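Local coordinates for protein PfkB family carbohydrate kinase (Listeria grayi DSM 20601, PDB 4GM6) that probably phosphorylates a carbohydrate substrate, as a kinase of the PfkB family, at residues 32-45 with 108-120. Sequence-based numbering, arbitrary orientation. Where two conformers were deposited one is given.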
loop_
_atom_site.group_PDB
_atom_site.type_symbol
_atom_site.label_atom_id
_atom_site.label_comp_id
_atom_site.label_asym_id
_atom_site.label_seq_id
_atom_site.Cartn_x
_atom_site.Cartn_y
_atom_site.Cartn_z
ATOM N N GLU C 32 -1.981 23.486 21.191
ATOM C CA GLU C 32 -0.843 22.780 20.637
ATOM C C GLU C 32 -1.268 21.876 19.489
ATOM O O GLU C 32 -2.316 21.230 19.572
ATOM C CB GLU C 32 -0.199 21.936 21.734
ATOM C CG GLU C 32 0.911 21.041 21.219
ATOM C CD GLU C 32 1.655 20.333 22.329
ATOM O OE1 GLU C 32 1.108 20.208 23.447
ATOM O OE2 GLU C 32 2.789 19.879 22.073
ATOM N N LEU C 33 -0.447 21.826 18.436
ATOM C CA LEU C 33 -0.623 20.880 17.349
ATOM C C LEU C 33 0.191 19.618 17.610
ATOM O O LEU C 33 1.343 19.690 18.032
ATOM C CB LEU C 33 -0.192 21.479 16.009
ATOM C CG LEU C 33 -1.219 22.404 15.356
ATOM C CD1 LEU C 33 -1.053 23.791 15.953
ATOM C CD2 LEU C 33 -1.058 22.448 13.844
ATOM N N LEU C 34 -0.412 18.465 17.343
ATOM C CA LEU C 34 0.249 17.184 17.560
ATOM C C LEU C 34 0.336 16.447 16.237
ATOM O O LEU C 34 -0.526 16.599 15.367
ATOM C CB LEU C 34 -0.558 16.323 18.543
ATOM C CG LEU C 34 -0.748 16.930 19.924
ATOM C CD1 LEU C 34 -1.640 16.043 20.794
ATOM C CD2 LEU C 34 0.632 17.094 20.538
ATOM N N MET C 35 1.355 15.626 16.070
ATOM C CA MET C 35 1.296 14.705 14.953
ATOM C C MET C 35 0.727 13.384 15.466
ATOM O O MET C 35 1.262 12.789 16.416
ATOM C CB MET C 35 2.652 14.491 14.310
ATOM C CG MET C 35 2.590 13.422 13.217
ATOM S SD MET C 35 4.108 13.263 12.257
ATOM C CE MET C 35 5.313 12.945 13.537
ATOM N N ARG C 36 -0.370 12.940 14.875
ATOM C CA ARG C 36 -0.905 11.645 15.248
ATOM C C ARG C 36 -0.332 10.561 14.331
ATOM O O ARG C 36 -0.224 10.772 13.127
ATOM C CB ARG C 36 -2.434 11.610 15.203
ATOM C CG ARG C 36 -2.888 10.163 15.261
ATOM C CD ARG C 36 -4.374 9.929 15.468
ATOM N NE ARG C 36 -5.282 10.838 14.780
ATOM C CZ ARG C 36 -6.267 10.465 13.956
ATOM N NH1 ARG C 36 -7.065 11.376 13.431
ATOM N NH2 ARG C 36 -6.453 9.202 13.640
ATOM N N LEU C 37 0.048 9.423 14.913
ATOM C CA LEU C 37 0.591 8.267 14.164
ATOM C C LEU C 37 -0.271 7.045 14.428
ATOM O O LEU C 37 -0.292 6.539 15.546
ATOM C CB LEU C 37 2.038 8.009 14.580
ATOM C CG LEU C 37 2.911 9.255 14.324
ATOM C CD1 LEU C 37 3.819 9.556 15.501
ATOM C CD2 LEU C 37 3.741 9.093 13.077
ATOM N N SER C 38 -0.952 6.573 13.381
ATOM C CA SER C 38 -2.080 5.648 13.493
ATOM C C SER C 38 -1.782 4.297 12.847
ATOM O O SER C 38 -1.199 4.265 11.766
ATOM C CB SER C 38 -3.272 6.243 12.723
ATOM O OG SER C 38 -4.005 7.109 13.544
ATOM N N THR C 39 -2.209 3.200 13.478
ATOM C CA THR C 39 -2.155 1.879 12.822
ATOM C C THR C 39 -3.374 1.737 11.919
ATOM O O THR C 39 -4.346 2.470 12.044
ATOM C CB THR C 39 -2.177 0.712 13.830
ATOM O OG1 THR C 39 -3.477 0.611 14.442
ATOM C CG2 THR C 39 -1.141 0.918 14.906
ATOM N N GLN C 40 -3.319 0.790 11.009
ATOM C CA GLN C 40 -4.431 0.523 10.110
ATOM C C GLN C 40 -5.470 -0.345 10.855
ATOM O O GLN C 40 -5.169 -0.946 11.897
ATOM C CB GLN C 40 -3.887 -0.157 8.821
ATOM C CG GLN C 40 -2.897 0.766 8.049
ATOM C CD GLN C 40 -1.502 0.852 8.714
ATOM O OE1 GLN C 40 -0.949 -0.182 9.107
ATOM N NE2 GLN C 40 -0.929 2.081 8.847
ATOM N N GLN C 41 -6.683 -0.414 10.323
ATOM C CA GLN C 41 -7.728 -1.227 10.932
ATOM C C GLN C 41 -7.280 -2.677 11.160
ATOM O O GLN C 41 -6.674 -3.304 10.277
ATOM C CB GLN C 41 -8.989 -1.220 10.064
ATOM C CG GLN C 41 -10.136 -1.989 10.713
ATOM C CD GLN C 41 -11.457 -1.833 9.978
ATOM O OE1 GLN C 41 -11.516 -1.768 8.746
ATOM N NE2 GLN C 41 -12.529 -1.798 10.736
ATOM N N GLY C 42 -7.563 -3.198 12.351
ATOM C CA GLY C 42 -7.258 -4.593 12.688
ATOM C C GLY C 42 -5.789 -4.883 12.954
ATOM O O GLY C 42 -5.401 -6.034 13.198
ATOM N N ILE C 43 -4.951 -3.856 12.896
ATOM C CA ILE C 43 -3.527 -4.065 13.152
ATOM C C ILE C 43 -3.116 -3.441 14.480
ATOM O O ILE C 43 -3.209 -2.237 14.647
ATOM C CB ILE C 43 -2.636 -3.426 12.074
ATOM C CG1 ILE C 43 -3.123 -3.790 10.665
ATOM C CG2 ILE C 43 -1.170 -3.812 12.307
ATOM C CD1 ILE C 43 -2.597 -5.101 10.154
ATOM N N PRO C 44 -2.621 -4.259 15.419
ATOM C CA PRO C 44 -2.156 -3.703 16.688
ATOM C C PRO C 44 -0.757 -3.120 16.567
ATOM O O PRO C 44 -0.028 -3.436 15.612
ATOM C CB PRO C 44 -2.106 -4.937 17.602
ATOM C CG PRO C 44 -1.763 -6.050 16.665
ATOM C CD PRO C 44 -2.522 -5.729 15.392
ATOM N N PHE C 45 -0.376 -2.284 17.531
ATOM C CA PHE C 45 0.982 -1.762 17.589
ATOM C C PHE C 45 2.030 -2.838 17.351
ATOM O O PHE C 45 2.998 -2.623 16.629
ATOM C CB PHE C 45 1.252 -1.109 18.944
ATOM C CG PHE C 45 0.583 0.232 19.127
ATOM C CD1 PHE C 45 0.605 1.177 18.118
ATOM C CD2 PHE C 45 -0.028 0.558 20.330
ATOM C CE1 PHE C 45 0.010 2.418 18.291
ATOM C CE2 PHE C 45 -0.614 1.798 20.519
ATOM C CZ PHE C 45 -0.599 2.731 19.493
ATOM N N ARG C 108 11.026 19.893 19.685
ATOM C CA ARG C 108 10.232 18.790 19.149
ATOM C C ARG C 108 8.753 19.091 19.046
ATOM O O ARG C 108 8.207 19.859 19.842
ATOM C CB ARG C 108 10.452 17.512 19.981
ATOM C CG ARG C 108 9.685 17.461 21.297
ATOM C CD ARG C 108 10.019 16.215 22.108
ATOM N NE ARG C 108 9.506 15.021 21.444
ATOM C CZ ARG C 108 8.267 14.572 21.571
ATOM N NH1 ARG C 108 7.411 15.208 22.369
ATOM N NH2 ARG C 108 7.885 13.478 20.910
ATOM N N LEU C 109 8.107 18.468 18.067
ATOM C CA LEU C 109 6.659 18.500 17.976
ATOM C C LEU C 109 6.102 17.324 18.773
ATOM O O LEU C 109 6.599 16.214 18.652
ATOM C CB LEU C 109 6.213 18.390 16.518
ATOM C CG LEU C 109 4.716 18.631 16.292
ATOM C CD1 LEU C 109 4.430 20.125 16.307
ATOM C CD2 LEU C 109 4.248 18.003 14.983
ATOM N N GLY C 110 5.080 17.574 19.585
ATOM C CA GLY C 110 4.417 16.517 20.336
ATOM C C GLY C 110 3.731 15.530 19.406
ATOM O O GLY C 110 3.262 15.897 18.326
ATOM N N THR C 111 3.670 14.270 19.816
ATOM C CA THR C 111 3.049 13.257 18.990
ATOM C C THR C 111 2.183 12.388 19.865
ATOM O O THR C 111 2.229 12.496 21.084
ATOM C CB THR C 111 4.099 12.350 18.280
ATOM O OG1 THR C 111 4.871 11.629 19.258
ATOM C CG2 THR C 111 5.049 13.183 17.424
ATOM N N TYR C 112 1.368 11.544 19.235
ATOM C CA TYR C 112 0.753 10.445 19.938
ATOM C C TYR C 112 0.467 9.329 18.956
ATOM O O TYR C 112 0.355 9.560 17.760
ATOM C CB TYR C 112 -0.497 10.862 20.740
ATOM C CG TYR C 112 -1.743 11.203 19.950
ATOM C CD1 TYR C 112 -2.758 10.271 19.782
ATOM C CD2 TYR C 112 -1.919 12.467 19.407
ATOM C CE1 TYR C 112 -3.911 10.588 19.086
ATOM C CE2 TYR C 112 -3.064 12.795 18.706
ATOM C CZ TYR C 112 -4.057 11.858 18.558
ATOM O OH TYR C 112 -5.198 12.192 17.862
ATOM N N TYR C 113 0.407 8.113 19.478
ATOM C CA TYR C 113 0.243 6.931 18.671
ATOM C C TYR C 113 -1.171 6.453 18.908
ATOM O O TYR C 113 -1.633 6.436 20.044
ATOM C CB TYR C 113 1.241 5.866 19.124
ATOM C CG TYR C 113 2.673 6.257 18.895
ATOM C CD1 TYR C 113 3.342 5.854 17.742
ATOM C CD2 TYR C 113 3.364 7.040 19.822
ATOM C CE1 TYR C 113 4.659 6.212 17.521
ATOM C CE2 TYR C 113 4.683 7.407 19.601
ATOM C CZ TYR C 113 5.318 6.985 18.443
ATOM O OH TYR C 113 6.632 7.318 18.200
ATOM N N LEU C 114 -1.872 6.099 17.840
ATOM C CA LEU C 114 -3.231 5.618 17.982
ATOM C C LEU C 114 -3.383 4.233 17.352
ATOM O O LEU C 114 -3.152 4.056 16.156
ATOM C CB LEU C 114 -4.212 6.605 17.345
ATOM C CG LEU C 114 -5.666 6.382 17.780
ATOM C CD1 LEU C 114 -6.511 7.635 17.607
ATOM C CD2 LEU C 114 -6.264 5.234 16.987
ATOM N N GLU C 115 -3.754 3.255 18.168
ATOM C CA GLU C 115 -3.999 1.905 17.688
ATOM C C GLU C 115 -5.470 1.809 17.407
ATOM O O GLU C 115 -6.326 2.100 18.264
ATOM C CB GLU C 115 -3.621 0.886 18.756
ATOM C CG GLU C 115 -3.570 -0.549 18.288
ATOM C CD GLU C 115 -3.267 -1.473 19.449
ATOM O OE1 GLU C 115 -4.129 -1.562 20.353
ATOM O OE2 GLU C 115 -2.169 -2.072 19.483
ATOM N N SER C 116 -5.760 1.410 16.192
ATOM C CA SER C 116 -7.118 1.331 15.694
ATOM C C SER C 116 -7.972 0.406 16.565
ATOM O O SER C 116 -7.463 -0.575 17.119
ATOM C CB SER C 116 -7.079 0.814 14.253
ATOM O OG SER C 116 -8.380 0.597 13.740
ATOM N N GLY C 117 -9.257 0.713 16.672
ATOM C CA GLY C 117 -10.225 -0.147 17.343
ATOM C C GLY C 117 -11.396 -0.410 16.408
ATOM O O GLY C 117 -11.760 0.436 15.588
ATOM N N THR C 118 -11.971 -1.599 16.528
ATOM C CA THR C 118 -13.084 -2.027 15.715
ATOM C C THR C 118 -13.914 -2.980 16.578
ATOM O O THR C 118 -13.361 -3.747 17.367
ATOM C CB THR C 118 -12.600 -2.805 14.472
ATOM O OG1 THR C 118 -11.793 -1.960 13.632
ATOM C CG2 THR C 118 -13.792 -3.335 13.677
ATOM N N ALA C 119 -15.229 -2.946 16.418
ATOM C CA ALA C 119 -16.130 -3.857 17.142
ATOM C C ALA C 119 -15.857 -3.855 18.648
ATOM O O ALA C 119 -15.972 -2.814 19.294
ATOM C CB ALA C 119 -16.037 -5.268 16.562
ATOM N N LEU C 120 -15.495 -5.003 19.223
ATOM C CA LEU C 120 -15.334 -5.051 20.683
ATOM C C LEU C 120 -14.070 -4.354 21.165
ATOM O O LEU C 120 -14.004 -3.943 22.321
ATOM C CB LEU C 120 -15.411 -6.490 21.235
ATOM C CG LEU C 120 -16.680 -7.308 21.008
ATOM C CD1 LEU C 120 -16.499 -8.722 21.559
ATOM C CD2 LEU C 120 -17.919 -6.643 21.614
HETATM O O HOH W 1 -5.612 3.908 13.863
HETATM O O HOH W 2 -9.185 -1.957 14.337
HETATM O O HOH W 3 -5.903 -2.549 16.297
#
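Strands 34-38 and 111-115 run parallel at 26°, pairing Met-35 to Ser-38 with Thr-111 to Leu-114 as the central strands of the four-stranded sheet that corresponds to the small lid domain of PfkB-type kinases. Five backbone bonds zip them together, from Met-35 N to Gly-110 O (3.0 Å) as far as Thr-39 N to Leu-114 O. Gly-110 suits the start: having no CB, it lets Leu-34 CD2 pack 3.7 Å from its carbonyl C, beside the Glu-32 carboxylate.

On one face, the aliphatic part of Arg-36 lies over the Tyr-112 ring, CB 4.1 Å from its centroid in a CH-pi contact, while Leu-34 CD1 meets ring atom CD2. The long arginine also carries its charge beyond the ring, to Asp-287 and Asp-329. The other face is mainly apolar: Leu-37 CD1 sits over the Tyr-113 ring, and Met-35 and Tyr-113 pack against another subunit.

At the C-terminal ends of the strands, polar side chains take over from the backbone. With chi1 at 70°, Thr-39 OG1 can accept from Ser-116 N (3.0 Å, nearly straight at 178°) while donating to Ile-43 O, linking the end of the type II turn 40-43 to the 108-120 chain. Glu-115 does two jobs: CB packs over a face of the Phe-45 ring, and the extended chain brings OE2, through its anti lone pair, to within 2.7 Å of Phe-45 N.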